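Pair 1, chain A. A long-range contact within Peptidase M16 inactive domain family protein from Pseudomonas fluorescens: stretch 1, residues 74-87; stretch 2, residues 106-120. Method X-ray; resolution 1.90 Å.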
# COMPACT_ATOMS: atom_id res chain seq x y z
N ALA A 74 -19.51 7.68 6.95
CA ALA A 74 -20.24 8.81 6.40
C ALA A 74 -19.28 9.81 5.77
O ALA A 74 -19.52 10.33 4.67
CB ALA A 74 -21.06 9.49 7.49
N ILE A 75 -18.18 10.09 6.46
CA ILE A 75 -17.18 11.03 5.94
C ILE A 75 -16.57 10.48 4.65
O ILE A 75 -16.44 11.20 3.66
CB ILE A 75 -16.08 11.26 7.00
CG1 ILE A 75 -16.68 11.95 8.22
CG2 ILE A 75 -14.94 12.09 6.41
CD1 ILE A 75 -15.75 12.00 9.42
N ALA A 76 -16.23 9.20 4.66
CA ALA A 76 -15.63 8.57 3.48
C ALA A 76 -16.55 8.65 2.26
O ALA A 76 -16.10 8.98 1.16
CB ALA A 76 -15.31 7.12 3.79
N GLN A 77 -17.83 8.35 2.44
CA GLN A 77 -18.77 8.39 1.34
C GLN A 77 -18.95 9.83 0.90
O GLN A 77 -19.15 10.12 -0.28
CB GLN A 77 -20.11 7.78 1.75
CG GLN A 77 -19.99 6.37 2.29
CD GLN A 77 -21.25 5.56 2.10
OE1 GLN A 77 -22.35 6.01 2.44
NE2 GLN A 77 -21.11 4.35 1.56
N GLY A 78 -18.87 10.74 1.87
CA GLY A 78 -19.01 12.14 1.58
C GLY A 78 -18.00 12.62 0.54
O GLY A 78 -18.37 13.30 -0.41
N PHE A 79 -16.73 12.26 0.73
CA PHE A 79 -15.71 12.68 -0.22
C PHE A 79 -15.90 11.94 -1.55
O PHE A 79 -15.90 12.54 -2.62
CB PHE A 79 -14.30 12.39 0.34
CG PHE A 79 -13.87 13.32 1.45
CD1 PHE A 79 -13.83 14.69 1.25
CD2 PHE A 79 -13.48 12.81 2.69
CE1 PHE A 79 -13.40 15.56 2.27
CE2 PHE A 79 -13.04 13.66 3.72
CZ PHE A 79 -13.00 15.04 3.50
N GLU A 80 -16.10 10.62 -1.47
CA GLU A 80 -16.29 9.80 -2.67
C GLU A 80 -17.42 10.29 -3.57
O GLU A 80 -17.27 10.32 -4.79
CB GLU A 80 -16.56 8.35 -2.29
CG GLU A 80 -15.32 7.53 -1.97
CD GLU A 80 -15.67 6.12 -1.49
OE1 GLU A 80 -16.39 5.40 -2.23
OE2 GLU A 80 -15.23 5.74 -0.39
N GLY A 81 -18.54 10.66 -2.97
CA GLY A 81 -19.67 11.12 -3.75
C GLY A 81 -19.41 12.42 -4.48
O GLY A 81 -20.15 12.80 -5.39
N LEU A 82 -18.34 13.11 -4.09
CA LEU A 82 -17.98 14.39 -4.69
C LEU A 82 -16.79 14.25 -5.64
O LEU A 82 -16.37 15.23 -6.28
CB LEU A 82 -17.64 15.39 -3.58
CG LEU A 82 -18.81 15.75 -2.66
CD1 LEU A 82 -18.32 16.60 -1.49
CD2 LEU A 82 -19.87 16.50 -3.47
N GLY A 83 -16.25 13.04 -5.74
CA GLY A 83 -15.13 12.80 -6.62
C GLY A 83 -13.82 13.27 -6.02
O GLY A 83 -12.84 13.49 -6.74
N ALA A 84 -13.79 13.41 -4.70
CA ALA A 84 -12.60 13.88 -3.99
C ALA A 84 -11.95 12.80 -3.14
O ALA A 84 -12.63 11.90 -2.64
CB ALA A 84 -12.96 15.08 -3.11
N ASP A 85 -10.64 12.90 -2.97
CA ASP A 85 -9.91 11.94 -2.15
C ASP A 85 -9.22 12.63 -0.97
O ASP A 85 -8.62 13.68 -1.12
CB ASP A 85 -8.87 11.20 -2.98
CG ASP A 85 -8.09 10.18 -2.16
OD1 ASP A 85 -6.92 10.46 -1.81
OD2 ASP A 85 -8.65 9.10 -1.86
N PHE A 86 -9.32 12.02 0.21
CA PHE A 86 -8.72 12.56 1.42
C PHE A 86 -7.44 11.79 1.70
O PHE A 86 -7.39 10.57 1.52
CB PHE A 86 -9.69 12.42 2.61
CG PHE A 86 -9.10 12.83 3.93
CD1 PHE A 86 -8.92 14.17 4.25
CD2 PHE A 86 -8.71 11.86 4.86
CE1 PHE A 86 -8.36 14.56 5.47
CE2 PHE A 86 -8.14 12.23 6.08
CZ PHE A 86 -7.96 13.58 6.39
N GLY A 87 -6.41 12.50 2.13
CA GLY A 87 -5.15 11.86 2.46
C GLY A 87 -4.61 12.36 3.79
O GLY A 87 -4.88 13.49 4.18
N ASP A 106 -19.53 23.30 -7.85
CA ASP A 106 -20.57 22.46 -7.25
C ASP A 106 -19.99 21.21 -6.58
O ASP A 106 -20.69 20.54 -5.81
CB ASP A 106 -21.60 22.04 -8.30
CG ASP A 106 -21.16 20.83 -9.11
OD1 ASP A 106 -20.01 20.83 -9.61
OD2 ASP A 106 -21.97 19.88 -9.24
N LYS A 107 -18.73 20.90 -6.86
CA LYS A 107 -18.09 19.73 -6.26
C LYS A 107 -17.04 20.11 -5.22
O LYS A 107 -16.94 19.47 -4.18
CB LYS A 107 -17.44 18.87 -7.35
CG LYS A 107 -18.45 18.25 -8.30
CD LYS A 107 -19.41 17.36 -7.51
CE LYS A 107 -20.76 17.25 -8.21
NZ LYS A 107 -20.64 16.83 -9.61
N ARG A 108 -16.27 21.16 -5.49
CA ARG A 108 -15.23 21.55 -4.55
C ARG A 108 -15.76 22.25 -3.31
O ARG A 108 -15.18 22.11 -2.23
CB ARG A 108 -14.17 22.41 -5.23
CG ARG A 108 -14.54 23.86 -5.44
CD ARG A 108 -13.32 24.63 -5.92
NE ARG A 108 -13.51 26.08 -5.86
CZ ARG A 108 -13.47 26.88 -6.93
NH1 ARG A 108 -13.25 26.36 -8.13
NH2 ARG A 108 -13.64 28.19 -6.78
N GLU A 109 -16.84 23.01 -3.44
CA GLU A 109 -17.37 23.71 -2.28
C GLU A 109 -17.80 22.74 -1.18
O GLU A 109 -17.37 22.87 -0.04
CB GLU A 109 -18.50 24.66 -2.69
CG GLU A 109 -17.94 26.03 -3.08
CD GLU A 109 -18.99 26.99 -3.59
OE1 GLU A 109 -20.17 26.89 -3.17
OE2 GLU A 109 -18.63 27.87 -4.40
N PRO A 110 -18.64 21.75 -1.51
CA PRO A 110 -19.09 20.77 -0.51
C PRO A 110 -17.90 19.95 0.02
O PRO A 110 -17.82 19.67 1.21
CB PRO A 110 -20.06 19.89 -1.29
CG PRO A 110 -20.62 20.84 -2.30
CD PRO A 110 -19.40 21.58 -2.77
N ALA A 111 -16.99 19.59 -0.87
CA ALA A 111 -15.81 18.81 -0.50
C ALA A 111 -14.90 19.57 0.46
O ALA A 111 -14.34 18.99 1.39
CB ALA A 111 -15.04 18.40 -1.74
N LEU A 112 -14.74 20.87 0.23
CA LEU A 112 -13.88 21.69 1.09
C LEU A 112 -14.51 21.93 2.46
O LEU A 112 -13.79 22.02 3.46
CB LEU A 112 -13.57 23.02 0.41
CG LEU A 112 -12.59 22.88 -0.76
CD1 LEU A 112 -12.67 24.13 -1.63
CD2 LEU A 112 -11.18 22.64 -0.24
N LYS A 113 -15.83 22.03 2.50
CA LYS A 113 -16.52 22.22 3.78
C LYS A 113 -16.33 20.98 4.63
O LYS A 113 -16.12 21.08 5.84
CB LYS A 113 -18.01 22.46 3.56
CG LYS A 113 -18.34 23.82 2.98
CD LYS A 113 -19.84 24.05 2.93
CE LYS A 113 -20.46 24.05 4.32
NZ LYS A 113 -21.93 24.35 4.28
N LEU A 114 -16.40 19.81 4.00
CA LEU A 114 -16.22 18.56 4.73
C LEU A 114 -14.77 18.43 5.18
O LEU A 114 -14.49 18.02 6.31
CB LEU A 114 -16.60 17.37 3.84
CG LEU A 114 -16.35 15.96 4.39
CD1 LEU A 114 -17.03 15.79 5.75
CD2 LEU A 114 -16.86 14.93 3.39
N PHE A 115 -13.84 18.78 4.29
CA PHE A 115 -12.42 18.72 4.58
C PHE A 115 -12.05 19.63 5.76
O PHE A 115 -11.32 19.22 6.66
CB PHE A 115 -11.61 19.13 3.36
CG PHE A 115 -10.11 19.06 3.56
CD1 PHE A 115 -9.46 17.84 3.62
CD2 PHE A 115 -9.36 20.23 3.71
CE1 PHE A 115 -8.08 17.76 3.81
CE2 PHE A 115 -7.98 20.17 3.91
CZ PHE A 115 -7.34 18.94 3.96
N ALA A 116 -12.56 20.86 5.75
CA ALA A 116 -12.28 21.80 6.82
C ALA A 116 -12.79 21.24 8.15
O ALA A 116 -12.11 21.34 9.18
CB ALA A 116 -12.95 23.15 6.53
N GLU A 117 -13.99 20.67 8.13
CA GLU A 117 -14.58 20.09 9.33
C GLU A 117 -13.72 18.93 9.85
O GLU A 117 -13.45 18.84 11.04
CB GLU A 117 -16.00 19.59 9.03
CG GLU A 117 -16.74 19.05 10.24
CD GLU A 117 -17.59 20.11 10.94
OE1 GLU A 117 -18.52 20.65 10.30
OE2 GLU A 117 -17.34 20.38 12.13
N VAL A 118 -13.30 18.05 8.95
CA VAL A 118 -12.49 16.90 9.32
C VAL A 118 -11.16 17.30 9.99
O VAL A 118 -10.80 16.78 11.06
CB VAL A 118 -12.20 16.00 8.08
CG1 VAL A 118 -11.05 15.04 8.36
CG2 VAL A 118 -13.46 15.20 7.73
N VAL A 119 -10.43 18.22 9.38
CA VAL A 119 -9.15 18.62 9.93
C VAL A 119 -9.26 19.62 11.09
O VAL A 119 -8.47 19.57 12.02
CB VAL A 119 -8.23 19.20 8.83
CG1 VAL A 119 -6.85 19.49 9.39
CG2 VAL A 119 -8.15 18.22 7.67
N GLY A 120 -10.25 20.51 11.04
CA GLY A 120 -10.38 21.49 12.11
C GLY A 120 -11.28 21.17 13.29
O GLY A 120 -11.08 21.69 14.39

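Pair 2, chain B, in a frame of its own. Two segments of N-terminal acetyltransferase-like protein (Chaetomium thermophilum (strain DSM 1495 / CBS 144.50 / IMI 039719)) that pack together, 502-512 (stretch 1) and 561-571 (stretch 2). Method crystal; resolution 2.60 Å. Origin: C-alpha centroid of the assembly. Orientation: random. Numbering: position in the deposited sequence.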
# COMPACT_ATOMS: atom_id res chain seq x y z
N ASN B 502 -12.47 28.11 -0.26
CA ASN B 502 -11.27 28.31 -1.08
C ASN B 502 -11.12 27.21 -2.13
O ASN B 502 -10.26 26.33 -2.00
CB ASN B 502 -10.02 28.38 -0.20
CG ASN B 502 -8.85 29.07 -0.90
OD1 ASN B 502 -8.69 28.97 -2.11
ND2 ASN B 502 -8.02 29.77 -0.13
N THR B 503 -11.94 27.29 -3.17
CA THR B 503 -11.96 26.27 -4.22
C THR B 503 -10.58 26.02 -4.81
O THR B 503 -10.24 24.90 -5.15
CB THR B 503 -12.94 26.68 -5.35
OG1 THR B 503 -14.17 27.11 -4.77
CG2 THR B 503 -13.23 25.53 -6.29
N ALA B 504 -9.78 27.08 -4.91
CA ALA B 504 -8.46 26.97 -5.52
C ALA B 504 -7.54 26.03 -4.75
O ALA B 504 -6.99 25.10 -5.34
CB ALA B 504 -7.82 28.35 -5.64
N LEU B 505 -7.36 26.26 -3.45
CA LEU B 505 -6.44 25.45 -2.67
C LEU B 505 -7.02 24.07 -2.39
O LEU B 505 -6.28 23.09 -2.24
CB LEU B 505 -6.08 26.12 -1.34
CG LEU B 505 -5.30 27.43 -1.37
CD1 LEU B 505 -5.21 27.93 0.05
CD2 LEU B 505 -3.92 27.27 -2.00
N ALA B 506 -8.34 23.99 -2.33
CA ALA B 506 -8.98 22.70 -2.18
C ALA B 506 -8.64 21.80 -3.37
O ALA B 506 -8.18 20.67 -3.19
CB ALA B 506 -10.48 22.86 -2.03
N LEU B 507 -8.84 22.32 -4.59
CA LEU B 507 -8.56 21.52 -5.79
C LEU B 507 -7.07 21.17 -5.88
O LEU B 507 -6.70 20.05 -6.24
CB LEU B 507 -9.01 22.27 -7.05
CG LEU B 507 -10.50 22.35 -7.38
CD1 LEU B 507 -10.72 23.26 -8.55
CD2 LEU B 507 -11.10 20.99 -7.67
N LYS B 508 -6.22 22.15 -5.54
CA LYS B 508 -4.78 21.96 -5.60
C LYS B 508 -4.37 20.76 -4.75
O LYS B 508 -3.59 19.91 -5.19
CB LYS B 508 -4.05 23.22 -5.15
CG LYS B 508 -2.54 23.14 -5.26
CD LYS B 508 -2.11 22.86 -6.68
CE LYS B 508 -0.60 23.01 -6.86
NZ LYS B 508 -0.20 22.98 -8.30
N ARG B 509 -4.93 20.68 -3.55
CA ARG B 509 -4.65 19.55 -2.65
C ARG B 509 -5.11 18.22 -3.23
O ARG B 509 -4.33 17.25 -3.27
CB ARG B 509 -5.32 19.77 -1.29
CG ARG B 509 -4.87 21.04 -0.59
CD ARG B 509 -3.41 20.92 -0.17
NE ARG B 509 -2.98 22.14 0.51
CZ ARG B 509 -2.44 23.18 -0.10
NH1 ARG B 509 -2.23 23.16 -1.40
NH2 ARG B 509 -2.09 24.26 0.60
N TYR B 510 -6.37 18.16 -3.66
CA TYR B 510 -6.91 16.94 -4.26
C TYR B 510 -6.06 16.51 -5.47
O TYR B 510 -5.74 15.33 -5.64
CB TYR B 510 -8.38 17.12 -4.66
CG TYR B 510 -9.28 17.57 -3.52
CD1 TYR B 510 -9.02 17.14 -2.22
CD2 TYR B 510 -10.36 18.42 -3.73
CE1 TYR B 510 -9.82 17.54 -1.16
CE2 TYR B 510 -11.16 18.83 -2.68
CZ TYR B 510 -10.89 18.38 -1.39
OH TYR B 510 -11.68 18.79 -0.33
N HIS B 511 -5.68 17.48 -6.30
CA HIS B 511 -4.80 17.18 -7.42
C HIS B 511 -3.44 16.63 -6.95
O HIS B 511 -2.87 15.75 -7.60
CB HIS B 511 -4.60 18.41 -8.30
CG HIS B 511 -5.68 18.59 -9.31
ND1 HIS B 511 -5.49 18.33 -10.65
CD2 HIS B 511 -6.97 18.98 -9.18
CE1 HIS B 511 -6.62 18.57 -11.30
NE2 HIS B 511 -7.53 18.96 -10.43
N THR B 512 -2.94 17.12 -5.83
CA THR B 512 -1.67 16.64 -5.32
C THR B 512 -1.74 15.17 -4.89
O THR B 512 -0.82 14.40 -5.16
CB THR B 512 -1.18 17.52 -4.16
OG1 THR B 512 -0.87 18.81 -4.68
CG2 THR B 512 0.07 16.95 -3.50
N LEU B 561 -13.13 11.45 -4.49
CA LEU B 561 -14.55 11.75 -4.38
C LEU B 561 -14.75 13.21 -3.97
O LEU B 561 -15.75 13.82 -4.34
CB LEU B 561 -15.23 10.80 -3.41
CG LEU B 561 -16.72 11.05 -3.18
CD1 LEU B 561 -17.54 11.03 -4.47
CD2 LEU B 561 -17.25 10.00 -2.23
N ASP B 562 -13.81 13.77 -3.21
CA ASP B 562 -13.85 15.20 -2.88
C ASP B 562 -13.77 16.04 -4.15
O ASP B 562 -14.63 16.88 -4.40
CB ASP B 562 -12.72 15.60 -1.93
CG ASP B 562 -12.83 14.96 -0.55
OD1 ASP B 562 -13.88 14.38 -0.20
OD2 ASP B 562 -11.84 15.04 0.20
N ALA B 563 -12.72 15.84 -4.95
CA ALA B 563 -12.58 16.52 -6.24
C ALA B 563 -13.87 16.48 -7.08
O ALA B 563 -14.32 17.50 -7.58
CB ALA B 563 -11.41 15.92 -7.04
N VAL B 564 -14.45 15.30 -7.23
CA VAL B 564 -15.61 15.14 -8.11
C VAL B 564 -16.80 15.94 -7.57
O VAL B 564 -17.48 16.63 -8.33
CB VAL B 564 -15.98 13.65 -8.29
CG1 VAL B 564 -17.37 13.50 -8.86
CG2 VAL B 564 -14.94 12.96 -9.19
N ASN B 565 -17.02 15.85 -6.27
CA ASN B 565 -18.05 16.66 -5.62
C ASN B 565 -17.83 18.17 -5.73
O ASN B 565 -18.78 18.94 -5.87
CB ASN B 565 -18.16 16.26 -4.14
CG ASN B 565 -18.91 14.96 -3.95
OD1 ASN B 565 -19.74 14.57 -4.78
ND2 ASN B 565 -18.64 14.29 -2.83
N LEU B 566 -16.57 18.60 -5.68
CA LEU B 566 -16.25 20.02 -5.76
C LEU B 566 -16.39 20.55 -7.19
O LEU B 566 -16.77 21.71 -7.38
CB LEU B 566 -14.84 20.29 -5.23
CG LEU B 566 -14.33 21.73 -5.23
CD1 LEU B 566 -15.33 22.69 -4.57
CD2 LEU B 566 -12.95 21.82 -4.56
N TYR B 567 -16.09 19.72 -8.18
CA TYR B 567 -16.31 20.12 -9.58
C TYR B 567 -17.80 20.19 -9.91
O TYR B 567 -18.24 21.09 -10.63
CB TYR B 567 -15.61 19.15 -10.56
CG TYR B 567 -14.12 19.39 -10.74
CD1 TYR B 567 -13.64 20.62 -11.16
CD2 TYR B 567 -13.20 18.37 -10.52
CE1 TYR B 567 -12.29 20.84 -11.34
CE2 TYR B 567 -11.84 18.58 -10.69
CZ TYR B 567 -11.39 19.82 -11.11
OH TYR B 567 -10.04 20.03 -11.29
N LEU B 568 -18.57 19.24 -9.38
CA LEU B 568 -20.02 19.24 -9.50
C LEU B 568 -20.61 20.53 -8.93
O LEU B 568 -21.51 21.15 -9.52
CB LEU B 568 -20.60 18.04 -8.76
CG LEU B 568 -20.73 16.76 -9.56
CD1 LEU B 568 -21.10 15.59 -8.64
CD2 LEU B 568 -21.76 16.95 -10.68
N SER B 569 -20.09 20.93 -7.77
CA SER B 569 -20.50 22.17 -7.14
C SER B 569 -20.16 23.36 -8.02
O SER B 569 -20.99 24.23 -8.25
CB SER B 569 -19.84 22.30 -5.77
OG SER B 569 -19.80 23.66 -5.36
N MET B 570 -18.92 23.38 -8.52
CA MET B 570 -18.48 24.45 -9.41
C MET B 570 -19.31 24.52 -10.68
O MET B 570 -19.49 25.59 -11.25
CB MET B 570 -17.00 24.28 -9.78
CG MET B 570 -16.04 24.44 -8.62
SD MET B 570 -14.40 23.82 -9.04
CE MET B 570 -13.94 24.92 -10.38
N TYR B 571 -19.82 23.38 -11.13
CA TYR B 571 -20.63 23.35 -12.34
C TYR B 571 -21.98 24.02 -12.11
O TYR B 571 -22.53 24.63 -13.03
CB TYR B 571 -20.85 21.92 -12.86
CG TYR B 571 -21.71 21.85 -14.12
CD1 TYR B 571 -21.22 22.27 -15.35
CD2 TYR B 571 -23.01 21.36 -14.07
CE1 TYR B 571 -21.99 22.20 -16.50
CE2 TYR B 571 -23.79 21.28 -15.22
CZ TYR B 571 -23.28 21.70 -16.43
OH TYR B 571 -24.06 21.63 -17.58

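Pair 2 ties its helices together with a hydrogen bond, from His B511 NE2 to Tyr B567 OH at 2.9 Å, whereas pair 1 has no hydrogen bond across the stretches and rests on apolar packing. The position of His B511 is taken in pair 1 by Gly A83, which has positive phi and closes a Schellman motif: Ala A84 N bonds to Phe A79 O (3.1 Å) and Gly A83 N to Glu A80 O (3.1 Å). Gly A83 is the first residue to leave helical phi/psi, and a strand begins at Asp A85, while in pair 2 the helix runs on through Thr B512.

The shared frame is two helices in near-antiparallel contact, with axes 9.9 Å apart at 154° in pair 1 and 9.5 Å apart at 146° in pair 2; 14 central residues superpose to 0.4 Å. Leu A114 matches Leu B566 and Ala A111 matches Ala B563, with side-chain centres 0.2 Å apart in each case. Both leucines point toward the partner helix and adopt the t, p rotamer.

What meets this leucine differs. At the Gly A78/Ala B506 position, Ala B506 CB packs on Leu B566 CD2 at 3.7 Å; in pair 1 the glycine leaves Leu A114 CD2 3.8 Å from Gly A78 C, and an ideal CB there would lie 2.9 Å from that methyl, a clash. The position of Phe A79 is aromatic in pair 1 and aliphatic, Leu B507, in pair 2: Phe A79 fits among Leu A114, Ala A111, Val A118 and Phe A115, with Leu A114 CD2 over its face, 3.6 Å from the ring centroid. Its counterpart Leu B507 reverses the roles, laying CD2 over the face of Tyr B567, 3.9 Å from the centroid, and leucine Leu B566 becomes the knob, set among Leu B507, Thr B503, Ala B506 and Tyr B510.

Three residues further on, Leu A82 (matched by Tyr B510) places CD1 3.7 Å from Pro A110 CB and 3.7 Å from Ala A111 CB. Tyr B510 fills this space with a ring, with Asp B562 CB over one face, 3.6 Å from the ring centroid.

At the other end, Ile A75 CG2 meets Val A118 CG2 at 3.7 Å, and the matched Thr B503 CG2 meets Met B570 SD at 3.4 Å. In pair 1, Phe A86, which has no matched position, brings CE1 to 3.6 Å from Phe A115 CE1, rim to rim, with planes at 57°.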